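Local coordinates for mitogen-activated protein kinase kinase kinase 7 interacting protein 1 (Anopheles gambiae, PDB 2IRM), which probably acts as an adapter built on a PP2C-type phosphatase fold, binding the kinase TAK1 and triggering the autophosphorylation that activates it, at residues I162-I172 / F254-I264; L52-N60 / L271-C279. All coordinates share one frame; numbering follows the deposited sequence.

Contact 1: residues I162-I172 / F254-I264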
ATOM      1  N   ILE A 162       1.634 -15.249   8.163  1.00 39.17           N
ATOM      2  CA  ILE A 162       1.707 -15.997   9.419  1.00 39.68           C
ATOM      3  C   ILE A 162       1.965 -17.483   9.170  1.00 40.08           C
ATOM      4  O   ILE A 162       1.055 -18.248   8.801  1.00 40.12           O
ATOM      5  CB  ILE A 162       0.446 -15.815  10.302  1.00 39.65           C
ATOM      6  CG1 ILE A 162       0.096 -14.329  10.432  1.00 39.87           C
ATOM      7  CG2 ILE A 162       0.657 -16.470  11.677  1.00 39.17           C
ATOM      8  CD1 ILE A 162      -1.145 -14.042  11.266  1.00 39.87           C
ATOM      9  N   HIS A 163       3.219 -17.880   9.372  1.00 40.48           N
ATOM     10  CA  HIS A 163       3.619 -19.267   9.212  1.00 40.83           C
ATOM     11  C   HIS A 163       3.931 -19.886  10.561  1.00 40.84           C
ATOM     12  O   HIS A 163       4.998 -19.658  11.125  1.00 40.77           O
ATOM     13  CB  HIS A 163       4.819 -19.388   8.274  1.00 40.91           C
ATOM     14  CG  HIS A 163       5.101 -20.793   7.844  1.00 42.19           C
ATOM     15  ND1 HIS A 163       6.239 -21.475   8.222  1.00 43.79           N
ATOM     16  CD2 HIS A 163       4.384 -21.654   7.082  1.00 43.00           C
ATOM     17  CE1 HIS A 163       6.214 -22.693   7.708  1.00 43.77           C
ATOM     18  NE2 HIS A 163       5.098 -22.827   7.012  1.00 43.64           N
ATOM     19  N   ARG A 164       2.976 -20.666  11.063  1.00 41.13           N
ATOM     20  CA  ARG A 164       3.105 -21.446  12.302  1.00 41.36           C
ATOM     21  C   ARG A 164       3.687 -20.677  13.489  1.00 41.49           C
ATOM     22  O   ARG A 164       4.874 -20.811  13.820  1.00 41.36           O
ATOM     23  CB  ARG A 164       3.841 -22.779  12.060  1.00 41.34           C
ATOM     24  CG  ARG A 164       5.186 -22.690  11.337  1.00 41.18           C
ATOM     25  CD  ARG A 164       5.624 -24.049  10.837  1.00 41.46           C
ATOM     26  NE  ARG A 164       5.859 -24.985  11.939  1.00 42.00           N
ATOM     27  CZ  ARG A 164       5.958 -26.304  11.803  1.00 41.65           C
ATOM     28  NH1 ARG A 164       5.833 -26.868  10.607  1.00 41.55           N
ATOM     29  NH2 ARG A 164       6.176 -27.061  12.871  1.00 41.72           N
ATOM     30  N   SER A 165       2.828 -19.870  14.112  1.00 41.78           N
ATOM     31  CA  SER A 165       3.173 -19.050  15.285  1.00 42.12           C
ATOM     32  C   SER A 165       4.269 -18.002  15.021  1.00 42.16           C
ATOM     33  O   SER A 165       4.858 -17.451  15.960  1.00 42.22           O
ATOM     34  CB  SER A 165       3.530 -19.931  16.497  1.00 42.27           C
ATOM     35  OG  SER A 165       2.461 -20.805  16.835  1.00 42.56           O
ATOM     36  N   HIS A 166       4.524 -17.724  13.747  1.00 42.21           N
ATOM     37  CA  HIS A 166       5.538 -16.754  13.353  1.00 42.41           C
ATOM     38  C   HIS A 166       4.986 -15.802  12.301  1.00 42.46           C
ATOM     39  O   HIS A 166       4.388 -16.231  11.308  1.00 42.51           O
ATOM     40  CB  HIS A 166       6.782 -17.452  12.799  1.00 42.49           C
ATOM     41  CG  HIS A 166       7.717 -17.970  13.848  1.00 43.01           C
ATOM     42  ND1 HIS A 166       8.392 -17.142  14.718  1.00 43.43           N
ATOM     43  CD2 HIS A 166       8.118 -19.231  14.141  1.00 43.56           C
ATOM     44  CE1 HIS A 166       9.155 -17.872  15.515  1.00 44.00           C
ATOM     45  NE2 HIS A 166       9.007 -19.143  15.185  1.00 43.76           N
ATOM     46  N   LEU A 167       5.199 -14.511  12.521  1.00 42.32           N
ATOM     47  CA  LEU A 167       4.732 -13.494  11.603  1.00 42.27           C
ATOM     48  C   LEU A 167       5.887 -12.938  10.787  1.00 42.28           C
ATOM     49  O   LEU A 167       6.909 -12.531  11.336  1.00 42.38           O
ATOM     50  CB  LEU A 167       4.036 -12.372  12.370  1.00 42.30           C
ATOM     51  CG  LEU A 167       3.799 -11.048  11.643  1.00 42.18           C
ATOM     52  CD1 LEU A 167       2.802 -11.210  10.502  1.00 41.62           C
ATOM     53  CD2 LEU A 167       3.322 -10.005  12.641  1.00 42.38           C
ATOM     54  N   TYR A 168       5.711 -12.932   9.471  1.00 42.13           N
ATOM     55  CA  TYR A 168       6.701 -12.399   8.552  1.00 42.02           C
ATOM     56  C   TYR A 168       6.031 -11.288   7.799  1.00 42.35           C
ATOM     57  O   TYR A 168       4.834 -11.359   7.529  1.00 42.63           O
ATOM     58  CB  TYR A 168       7.150 -13.483   7.582  1.00 41.70           C
ATOM     59  CG  TYR A 168       7.924 -14.580   8.256  1.00 41.49           C
ATOM     60  CD1 TYR A 168       7.270 -15.588   8.968  1.00 41.21           C
ATOM     61  CD2 TYR A 168       9.312 -14.610   8.198  1.00 41.42           C
ATOM     62  CE1 TYR A 168       7.980 -16.597   9.606  1.00 40.88           C
ATOM     63  CE2 TYR A 168      10.033 -15.622   8.829  1.00 41.62           C
ATOM     64  CZ  TYR A 168       9.358 -16.607   9.530  1.00 41.09           C
ATOM     65  OH  TYR A 168      10.066 -17.600  10.156  1.00 41.15           O
ATOM     66  N   LEU A 169       6.788 -10.260   7.453  1.00 42.68           N
ATOM     67  CA  LEU A 169       6.187  -9.086   6.850  1.00 43.18           C
ATOM     68  C   LEU A 169       7.060  -8.525   5.740  1.00 43.47           C
ATOM     69  O   LEU A 169       8.216  -8.167   5.961  1.00 43.92           O
ATOM     70  CB  LEU A 169       5.921  -8.036   7.933  1.00 43.36           C
ATOM     71  CG  LEU A 169       5.015  -6.822   7.669  1.00 44.26           C
ATOM     72  CD1 LEU A 169       5.753  -5.719   6.901  1.00 45.33           C
ATOM     73  CD2 LEU A 169       3.708  -7.196   6.972  1.00 44.45           C
ATOM     74  N   GLY A 170       6.506  -8.458   4.542  1.00 43.67           N
ATOM     75  CA  GLY A 170       7.222  -7.899   3.413  1.00 44.30           C
ATOM     76  C   GLY A 170       6.397  -6.770   2.852  1.00 45.02           C
ATOM     77  O   GLY A 170       5.223  -6.970   2.533  1.00 45.51           O
ATOM     78  N   ASN A 171       6.991  -5.579   2.752  1.00 45.34           N
ATOM     79  CA  ASN A 171       6.285  -4.429   2.190  1.00 45.46           C
ATOM     80  C   ASN A 171       7.147  -3.606   1.243  1.00 45.29           C
ATOM     81  O   ASN A 171       8.372  -3.612   1.346  1.00 45.12           O
ATOM     82  CB  ASN A 171       5.686  -3.548   3.302  1.00 45.85           C
ATOM     83  CG  ASN A 171       6.556  -2.326   3.644  1.00 46.70           C
ATOM     84  OD1 ASN A 171       6.487  -1.292   2.969  1.00 48.13           O
ATOM     85  ND2 ASN A 171       7.355  -2.437   4.707  1.00 46.00           N
ATOM     86  N   ILE A 172       6.477  -2.919   0.320  1.00 45.26           N
ATOM     87  CA  ILE A 172       7.090  -1.924  -0.547  1.00 45.46           C
ATOM     88  C   ILE A 172       6.079  -0.807  -0.803  1.00 46.37           C
ATOM     89  O   ILE A 172       4.884  -1.063  -0.993  1.00 46.66           O
ATOM     90  CB  ILE A 172       7.593  -2.528  -1.872  1.00 44.92           C
ATOM     91  CG1 ILE A 172       8.435  -1.514  -2.641  1.00 44.38           C
ATOM     92  CG2 ILE A 172       6.442  -3.015  -2.722  1.00 45.07           C
ATOM     93  CD1 ILE A 172       9.407  -2.132  -3.634  1.00 43.33           C
ATOM     94  N   PHE A 254      13.507  -0.366  -6.621  1.00 49.48           N
ATOM     95  CA  PHE A 254      12.768  -1.549  -6.186  1.00 50.20           C
ATOM     96  C   PHE A 254      13.588  -2.235  -5.119  1.00 50.87           C
ATOM     97  O   PHE A 254      14.516  -2.988  -5.427  1.00 51.37           O
ATOM     98  CB  PHE A 254      12.471  -2.509  -7.351  1.00 49.86           C
ATOM     99  CG  PHE A 254      11.643  -3.715  -6.960  1.00 49.16           C
ATOM    100  CD1 PHE A 254      10.256  -3.629  -6.878  1.00 48.14           C
ATOM    101  CD2 PHE A 254      12.250  -4.935  -6.682  1.00 48.55           C
ATOM    102  CE1 PHE A 254       9.493  -4.735  -6.524  1.00 47.11           C
ATOM    103  CE2 PHE A 254      11.486  -6.048  -6.325  1.00 47.98           C
ATOM    104  CZ  PHE A 254      10.109  -5.944  -6.248  1.00 47.56           C
ATOM    105  N   GLU A 255      13.263  -1.949  -3.863  1.00 51.32           N
ATOM    106  CA  GLU A 255      13.959  -2.564  -2.747  1.00 51.49           C
ATOM    107  C   GLU A 255      13.028  -2.681  -1.547  1.00 50.96           C
ATOM    108  O   GLU A 255      13.035  -1.820  -0.674  1.00 50.94           O
ATOM    109  CB  GLU A 255      15.206  -1.769  -2.414  1.00 51.60           C
ATOM    110  CG  GLU A 255      16.182  -2.555  -1.578  1.00 55.15           C
ATOM    111  CD  GLU A 255      17.550  -2.634  -2.222  1.00 59.14           C
ATOM    112  OE1 GLU A 255      18.346  -3.521  -1.820  1.00 59.72           O
ATOM    113  OE2 GLU A 255      17.817  -1.817  -3.144  1.00 61.19           O
ATOM    114  N   PRO A 256      12.205  -3.748  -1.518  1.00 50.63           N
ATOM    115  CA  PRO A 256      11.197  -3.965  -0.488  1.00 50.29           C
ATOM    116  C   PRO A 256      11.833  -4.264   0.843  1.00 50.13           C
ATOM    117  O   PRO A 256      13.013  -4.572   0.892  1.00 50.26           O
ATOM    118  CB  PRO A 256      10.468  -5.203  -0.985  1.00 50.26           C
ATOM    119  CG  PRO A 256      11.466  -5.905  -1.805  1.00 50.21           C
ATOM    120  CD  PRO A 256      12.191  -4.834  -2.512  1.00 50.47           C
ATOM    121  N   GLU A 257      11.054  -4.174   1.912  1.00 50.09           N
ATOM    122  CA  GLU A 257      11.564  -4.410   3.257  1.00 50.08           C
ATOM    123  C   GLU A 257      10.939  -5.674   3.839  1.00 49.67           C
ATOM    124  O   GLU A 257       9.712  -5.854   3.769  1.00 49.48           O
ATOM    125  CB  GLU A 257      11.248  -3.220   4.160  1.00 50.44           C
ATOM    126  CG  GLU A 257      12.219  -3.037   5.317  1.00 51.67           C
ATOM    127  CD  GLU A 257      13.366  -2.110   4.965  1.00 54.03           C
ATOM    128  OE1 GLU A 257      14.483  -2.332   5.499  1.00 55.33           O
ATOM    129  OE2 GLU A 257      13.153  -1.161   4.158  1.00 54.46           O
ATOM    130  N   ILE A 258      11.783  -6.532   4.417  1.00 49.00           N
ATOM    131  CA  ILE A 258      11.335  -7.816   4.945  1.00 48.65           C
ATOM    132  C   ILE A 258      11.751  -8.049   6.390  1.00 48.42           C
ATOM    133  O   ILE A 258      12.935  -8.143   6.704  1.00 48.29           O
ATOM    134  CB  ILE A 258      11.800  -8.986   4.057  1.00 48.71           C
ATOM    135  CG1 ILE A 258      10.995  -9.010   2.761  1.00 48.29           C
ATOM    136  CG2 ILE A 258      11.610 -10.317   4.768  1.00 49.33           C
ATOM    137  CD1 ILE A 258      11.670  -9.723   1.661  1.00 46.76           C
ATOM    138  N   VAL A 259      10.755  -8.161   7.261  1.00 48.35           N
ATOM    139  CA  VAL A 259      10.986  -8.403   8.681  1.00 48.46           C
ATOM    140  C   VAL A 259      10.553  -9.829   9.026  1.00 48.20           C
ATOM    141  O   VAL A 259       9.477 -10.273   8.615  1.00 48.27           O
ATOM    142  CB  VAL A 259      10.259  -7.367   9.565  1.00 48.57           C
ATOM    143  CG1 VAL A 259      10.924  -7.287  10.949  1.00 49.05           C
ATOM    144  CG2 VAL A 259      10.256  -5.980   8.892  1.00 48.77           C
ATOM    145  N   GLY A 260      11.389 -10.538   9.781  1.00 47.86           N
ATOM    146  CA  GLY A 260      11.306 -11.986   9.814  1.00 47.68           C
ATOM    147  C   GLY A 260      11.248 -12.706  11.138  1.00 47.61           C
ATOM    148  O   GLY A 260      12.189 -12.670  11.924  1.00 47.86           O
ATOM    149  N   GLY A 261      10.131 -13.388  11.367  1.00 47.47           N
ATOM    150  CA  GLY A 261       9.998 -14.283  12.502  1.00 47.29           C
ATOM    151  C   GLY A 261       9.612 -13.606  13.794  1.00 47.10           C
ATOM    152  O   GLY A 261      10.146 -13.937  14.850  1.00 47.25           O
ATOM    153  N   ILE A 262       8.685 -12.660  13.708  1.00 46.95           N
ATOM    154  CA  ILE A 262       8.071 -12.073  14.884  1.00 46.96           C
ATOM    155  C   ILE A 262       7.155 -13.127  15.486  1.00 47.09           C
ATOM    156  O   ILE A 262       6.110 -13.464  14.923  1.00 47.18           O
ATOM    157  CB  ILE A 262       7.274 -10.811  14.541  1.00 46.89           C
ATOM    158  CG1 ILE A 262       8.197  -9.754  13.929  1.00 47.16           C
ATOM    159  CG2 ILE A 262       6.581 -10.267  15.785  1.00 47.05           C
ATOM    160  CD1 ILE A 262       7.512  -8.842  12.903  1.00 47.27           C
ATOM    161  N   GLN A 263       7.571 -13.662  16.625  1.00 47.25           N
ATOM    162  CA  GLN A 263       6.848 -14.746  17.251  1.00 47.42           C
ATOM    163  C   GLN A 263       5.586 -14.198  17.889  1.00 47.35           C
ATOM    164  O   GLN A 263       5.638 -13.599  18.964  1.00 47.40           O
ATOM    165  CB  GLN A 263       7.731 -15.449  18.285  1.00 47.61           C
ATOM    166  CG  GLN A 263       7.326 -16.898  18.584  1.00 48.09           C
ATOM    167  CD  GLN A 263       8.470 -17.739  19.149  1.00 48.76           C
ATOM    168  OE1 GLN A 263       8.247 -18.849  19.634  1.00 49.48           O
ATOM    169  NE2 GLN A 263       9.697 -17.214  19.085  1.00 48.74           N
ATOM    170  N   ILE A 264       4.461 -14.382  17.204  1.00 47.23           N
ATOM    171  CA  ILE A 264       3.158 -13.980  17.736  1.00 47.19           C
ATOM    172  C   ILE A 264       2.882 -14.668  19.076  1.00 46.90           C
ATOM    173  O   ILE A 264       2.703 -15.889  19.144  1.00 46.75           O
ATOM    174  CB  ILE A 264       2.010 -14.219  16.731  1.00 47.25           C
ATOM    175  CG1 ILE A 264       2.193 -15.563  16.022  1.00 47.97           C
ATOM    176  CG2 ILE A 264       1.978 -13.093  15.704  1.00 47.50           C
ATOM    177  CD1 ILE A 264       0.941 -16.123  15.350  1.00 49.34           C
TER

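Contact 2: residues L52-N60 / L271-C279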
ATOM      1  N   LEU A  52      -2.050 -15.989   4.641  1.00 43.78           N
ATOM      2  CA  LEU A  52      -1.522 -14.755   4.077  1.00 43.53           C
ATOM      3  C   LEU A  52      -2.525 -13.611   4.219  1.00 43.45           C
ATOM      4  O   LEU A  52      -3.713 -13.767   3.941  1.00 43.19           O
ATOM      5  CB  LEU A  52      -1.204 -14.964   2.597  1.00 43.43           C
ATOM      6  CG  LEU A  52       0.024 -14.345   1.928  1.00 43.62           C
ATOM      7  CD1 LEU A  52      -0.131 -14.447   0.406  1.00 42.95           C
ATOM      8  CD2 LEU A  52       0.296 -12.899   2.348  1.00 44.34           C
ATOM      9  N   TYR A  53      -2.031 -12.467   4.672  1.00 43.57           N
ATOM     10  CA  TYR A  53      -2.805 -11.233   4.682  1.00 43.70           C
ATOM     11  C   TYR A  53      -2.007 -10.173   3.930  1.00 43.95           C
ATOM     12  O   TYR A  53      -0.846  -9.892   4.261  1.00 44.10           O
ATOM     13  CB  TYR A  53      -3.126 -10.793   6.112  1.00 43.65           C
ATOM     14  CG  TYR A  53      -3.682 -11.910   6.952  1.00 43.51           C
ATOM     15  CD1 TYR A  53      -5.025 -12.258   6.881  1.00 43.33           C
ATOM     16  CD2 TYR A  53      -2.857 -12.637   7.801  1.00 44.11           C
ATOM     17  CE1 TYR A  53      -5.532 -13.296   7.638  1.00 43.90           C
ATOM     18  CE2 TYR A  53      -3.351 -13.680   8.562  1.00 44.35           C
ATOM     19  CZ  TYR A  53      -4.689 -14.005   8.480  1.00 44.20           C
ATOM     20  OH  TYR A  53      -5.180 -15.042   9.240  1.00 44.08           O
ATOM     21  N   ALA A  54      -2.632  -9.606   2.899  1.00 43.90           N
ATOM     22  CA  ALA A  54      -1.951  -8.700   1.990  1.00 43.59           C
ATOM     23  C   ALA A  54      -2.903  -7.661   1.431  1.00 43.50           C
ATOM     24  O   ALA A  54      -4.064  -7.954   1.162  1.00 43.29           O
ATOM     25  CB  ALA A  54      -1.321  -9.488   0.859  1.00 43.79           C
ATOM     26  N   ILE A  55      -2.402  -6.439   1.281  1.00 43.60           N
ATOM     27  CA  ILE A  55      -3.080  -5.419   0.492  1.00 43.58           C
ATOM     28  C   ILE A  55      -2.105  -4.898  -0.537  1.00 43.48           C
ATOM     29  O   ILE A  55      -0.963  -4.566  -0.228  1.00 43.38           O
ATOM     30  CB  ILE A  55      -3.587  -4.223   1.316  1.00 43.55           C
ATOM     31  CG1 ILE A  55      -4.369  -4.680   2.542  1.00 43.45           C
ATOM     32  CG2 ILE A  55      -4.466  -3.336   0.449  1.00 43.63           C
ATOM     33  CD1 ILE A  55      -4.668  -3.554   3.502  1.00 43.80           C
ATOM     34  N   LEU A  56      -2.570  -4.843  -1.771  1.00 43.76           N
ATOM     35  CA  LEU A  56      -1.778  -4.302  -2.849  1.00 44.01           C
ATOM     36  C   LEU A  56      -2.516  -3.127  -3.435  1.00 44.19           C
ATOM     37  O   LEU A  56      -3.630  -3.283  -3.966  1.00 44.22           O
ATOM     38  CB  LEU A  56      -1.503  -5.365  -3.902  1.00 43.82           C
ATOM     39  CG  LEU A  56      -0.405  -6.280  -3.384  1.00 44.18           C
ATOM     40  CD1 LEU A  56      -1.010  -7.499  -2.695  1.00 43.97           C
ATOM     41  CD2 LEU A  56       0.505  -6.674  -4.523  1.00 44.87           C
ATOM     42  N   SER A  57      -1.907  -1.950  -3.308  1.00 44.04           N
ATOM     43  CA  SER A  57      -2.538  -0.722  -3.750  1.00 43.93           C
ATOM     44  C   SER A  57      -2.041  -0.358  -5.117  1.00 43.78           C
ATOM     45  O   SER A  57      -0.885  -0.011  -5.285  1.00 43.74           O
ATOM     46  CB  SER A  57      -2.256   0.391  -2.761  1.00 44.06           C
ATOM     47  OG  SER A  57      -2.942   0.148  -1.545  1.00 44.90           O
ATOM     48  N   GLY A  58      -2.919  -0.461  -6.104  1.00 44.11           N
ATOM     49  CA  GLY A  58      -2.555  -0.138  -7.475  1.00 44.61           C
ATOM     50  C   GLY A  58      -2.463   1.364  -7.666  1.00 44.92           C
ATOM     51  O   GLY A  58      -3.312   2.108  -7.163  1.00 45.03           O
ATOM     52  N   HIS A  59      -1.428   1.804  -8.382  1.00 44.94           N
ATOM     53  CA  HIS A  59      -1.258   3.214  -8.725  1.00 45.16           C
ATOM     54  C   HIS A  59      -1.467   3.493 -10.215  1.00 45.00           C
ATOM     55  O   HIS A  59      -0.809   2.891 -11.070  1.00 45.15           O
ATOM     56  CB  HIS A  59       0.113   3.699  -8.266  1.00 45.22           C
ATOM     57  CG  HIS A  59       0.303   3.608  -6.789  1.00 46.38           C
ATOM     58  ND1 HIS A  59       1.312   2.865  -6.212  1.00 47.46           N
ATOM     59  CD2 HIS A  59      -0.412   4.140  -5.767  1.00 46.83           C
ATOM     60  CE1 HIS A  59       1.221   2.957  -4.897  1.00 47.64           C
ATOM     61  NE2 HIS A  59       0.185   3.728  -4.601  1.00 47.65           N
ATOM     62  N   ASN A  60      -2.380   4.414 -10.512  1.00 44.79           N
ATOM     63  CA  ASN A  60      -2.760   4.750 -11.894  1.00 45.22           C
ATOM     64  C   ASN A  60      -3.327   3.569 -12.671  1.00 45.26           C
ATOM     65  O   ASN A  60      -3.631   3.687 -13.858  1.00 45.30           O
ATOM     66  CB  ASN A  60      -1.597   5.362 -12.682  1.00 45.28           C
ATOM     67  CG  ASN A  60      -0.859   6.419 -11.901  1.00 46.28           C
ATOM     68  OD1 ASN A  60      -1.415   7.469 -11.566  1.00 46.77           O
ATOM     69  ND2 ASN A  60       0.410   6.153 -11.608  1.00 47.27           N
ATOM     70  N   LEU A 271      -3.312  -7.518  14.439  1.00 44.51           N
ATOM     71  CA  LEU A 271      -2.497  -6.884  13.413  1.00 44.25           C
ATOM     72  C   LEU A 271      -3.352  -6.062  12.454  1.00 44.02           C
ATOM     73  O   LEU A 271      -4.449  -6.480  12.073  1.00 43.76           O
ATOM     74  CB  LEU A 271      -1.691  -7.942  12.666  1.00 44.32           C
ATOM     75  CG  LEU A 271      -1.025  -7.502  11.371  1.00 44.57           C
ATOM     76  CD1 LEU A 271       0.460  -7.806  11.404  1.00 44.96           C
ATOM     77  CD2 LEU A 271      -1.713  -8.159  10.189  1.00 44.26           C
ATOM     78  N   VAL A 272      -2.840  -4.893  12.075  1.00 43.79           N
ATOM     79  CA  VAL A 272      -3.589  -3.972  11.227  1.00 43.90           C
ATOM     80  C   VAL A 272      -2.872  -3.694   9.917  1.00 44.15           C
ATOM     81  O   VAL A 272      -1.742  -3.202   9.913  1.00 44.51           O
ATOM     82  CB  VAL A 272      -3.869  -2.643  11.947  1.00 43.73           C
ATOM     83  CG1 VAL A 272      -4.379  -1.608  10.965  1.00 43.63           C
ATOM     84  CG2 VAL A 272      -4.880  -2.850  13.059  1.00 43.56           C
ATOM     85  N   LEU A 273      -3.524  -4.013   8.803  1.00 44.22           N
ATOM     86  CA  LEU A 273      -2.946  -3.701   7.500  1.00 44.40           C
ATOM     87  C   LEU A 273      -3.629  -2.499   6.883  1.00 44.69           C
ATOM     88  O   LEU A 273      -4.855  -2.414   6.858  1.00 44.73           O
ATOM     89  CB  LEU A 273      -2.985  -4.899   6.552  1.00 44.22           C
ATOM     90  CG  LEU A 273      -2.118  -6.101   6.940  1.00 43.51           C
ATOM     91  CD1 LEU A 273      -2.158  -7.151   5.832  1.00 41.88           C
ATOM     92  CD2 LEU A 273      -0.694  -5.682   7.267  1.00 40.83           C
ATOM     93  N   MET A 274      -2.813  -1.570   6.400  1.00 44.94           N
ATOM     94  CA  MET A 274      -3.301  -0.329   5.844  1.00 45.34           C
ATOM     95  C   MET A 274      -2.876  -0.187   4.409  1.00 45.56           C
ATOM     96  O   MET A 274      -1.693  -0.336   4.093  1.00 45.79           O
ATOM     97  CB  MET A 274      -2.737   0.838   6.621  1.00 45.17           C
ATOM     98  CG  MET A 274      -3.290   0.958   8.008  1.00 45.79           C
ATOM     99  SD  MET A 274      -2.154   1.864   9.061  1.00 45.89           S
ATOM    100  CE  MET A 274      -0.943   0.578   9.285  1.00 47.30           C
ATOM    101  N   SER A 275      -3.852   0.103   3.551  1.00 45.73           N
ATOM    102  CA  SER A 275      -3.611   0.416   2.148  1.00 45.68           C
ATOM    103  C   SER A 275      -3.137   1.859   1.974  1.00 45.82           C
ATOM    104  O   SER A 275      -3.284   2.695   2.880  1.00 45.70           O
ATOM    105  CB  SER A 275      -4.895   0.226   1.349  1.00 45.65           C
ATOM    106  OG  SER A 275      -5.819   1.263   1.627  1.00 45.30           O
ATOM    107  N   SER A 276      -2.588   2.134   0.791  1.00 45.89           N
ATOM    108  CA  SER A 276      -2.118   3.462   0.393  1.00 46.11           C
ATOM    109  C   SER A 276      -3.166   4.566   0.593  1.00 46.06           C
ATOM    110  O   SER A 276      -2.900   5.581   1.245  1.00 46.29           O
ATOM    111  CB  SER A 276      -1.668   3.421  -1.066  1.00 46.08           C
ATOM    112  OG  SER A 276      -1.514   4.722  -1.590  1.00 46.80           O
ATOM    113  N   GLY A 277      -4.355   4.359   0.040  1.00 45.91           N
ATOM    114  CA  GLY A 277      -5.436   5.318   0.188  1.00 45.63           C
ATOM    115  C   GLY A 277      -5.657   5.682   1.641  1.00 45.45           C
ATOM    116  O   GLY A 277      -5.876   6.860   1.978  1.00 45.36           O
ATOM    117  N   LEU A 278      -5.583   4.665   2.499  1.00 45.05           N
ATOM    118  CA  LEU A 278      -5.836   4.841   3.918  1.00 44.74           C
ATOM    119  C   LEU A 278      -4.730   5.660   4.559  1.00 44.93           C
ATOM    120  O   LEU A 278      -4.999   6.551   5.363  1.00 45.26           O
ATOM    121  CB  LEU A 278      -5.995   3.493   4.622  1.00 44.45           C
ATOM    122  CG  LEU A 278      -6.100   3.527   6.143  1.00 43.47           C
ATOM    123  CD1 LEU A 278      -7.159   4.506   6.598  1.00 43.81           C
ATOM    124  CD2 LEU A 278      -6.420   2.161   6.640  1.00 42.90           C
ATOM    125  N   CYS A 279      -3.490   5.368   4.201  1.00 44.85           N
ATOM    126  CA  CYS A 279      -2.386   6.126   4.740  1.00 44.99           C
ATOM    127  C   CYS A 279      -2.483   7.585   4.306  1.00 45.01           C
ATOM    128  O   CYS A 279      -2.374   8.496   5.140  1.00 45.20           O
ATOM    129  CB  CYS A 279      -1.062   5.497   4.339  1.00 44.94           C
ATOM    130  SG  CYS A 279      -0.891   3.868   5.061  1.00 46.01           S
TER

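Contact 1: residues I162-I172 / F254-I264
L169 and V259 sit opposite each other where strands 166-172 and 257-263 run antiparallel, and each backbone N-H reaches the other's carbonyl: L169 N to V259 O and V259 N to L169 O are both 2.9 Å. Two residues along strand 166-172, N171 repeats the exchange with E257, E257 N lying 2.8 Å from N171 O. Between these pairs G170 lies across from I258, and its CA rests 4.0 Å from I258 CG1. The closer packing is around L167 and L169, both buried, which also lean on A160 of strand 154-163; V259 and E257 on the same face are partly exposed. Here the CB of L167 lies against I262 and against CG2 of I264, while CD1 of I264 meets CG2 of I162 3.7 Å away, the two isoleucines crossing at about a right angle. At the far end, CD1 of I172 reaches the ring of F254, because CG1 stands anti to the backbone N (chi1 -170°), and its CB packs on P256.

The opposite side, with H166, Y168 and I258, divides in two. Y168 is buried and also touches helix 87-108; the CA of G261 lies over its ring face, 4.1 Å from the centroid. Beyond it the packing turns loose and solvent-facing, where exposed Q263 slants past the imidazole of H166, amide and ring planes 49° apart. G261, with a positive phi of 83°, pairs together with I262 against L167, whose carbonyl takes a bond from I262 N and a weak one from G261 N: a G1 beta bulge in an antiparallel sheet of the PP2C-type fold.

Contact 2: residues L52-N60 / L271-C279
Strands 52-59 and 271-274 run in nearly the same direction, 21° apart, but at 7.4 Å between their axes they face each other across two layers instead of pairing in one sheet. L273 and I55 fill the space between them. CD1 of L273 reaches the backbone of Y53, 3.4 Å from its O, and also meets the CB of Y53 at 3.8 Å. The phenol of Y53 leads away from L273, and its OH bonds to R353. With CG1 of I55 anti to the carbonyl carbon (chi1 -49°), its CD1 lies against the CB of L273, 3.7 Å away, while the CG2 branch meets the CB of S275. This is the buried interior of the beta sandwich of the PP2C-type fold: strand 50-59 lends one sheet, strand 268-274 the other, and T349 and L351 of strand 344-354 flank the same apolar layer.

Toward helix 276-285 the interface becomes polar. S57 OG accepts the N-H of S276 at 3.1 Å, with an angle of 158° at the hydrogen, and bonds to D39 as well, so two partners fix its hydroxyl beside the first turn. S275 occupies the N-cap position, its own OG held by T349 N, and its CB sits 3.5 Å from S57 OG. The CB atoms of S57 and S276 also touch. Past them, S276 OG comes to the edge of the H59 imidazole, near the ring plane and 3.6 Å from NE2.

The two contacts join the same beta sandwich in different ways. Contact 1 pairs neighbouring strands within one sheet, well away from the centre of the chain and partly buried; the centre of contact 2 lies about 4 Å from that of the chain, and this contact joins one sheet to the other. Backbone hydrogen bonds dominate the first, whereas the second relies on apolar side chains and a strand serine that accepts a backbone N-H at a helix start. Strand 154-163 links them, pairing with both 166-172 and 50-59, and strand 257-263 is followed in the chain by strand 268-274. They touch directly where I162 CD1 lies 3.5 Å from Y53 CE2, and where L167 meets L271.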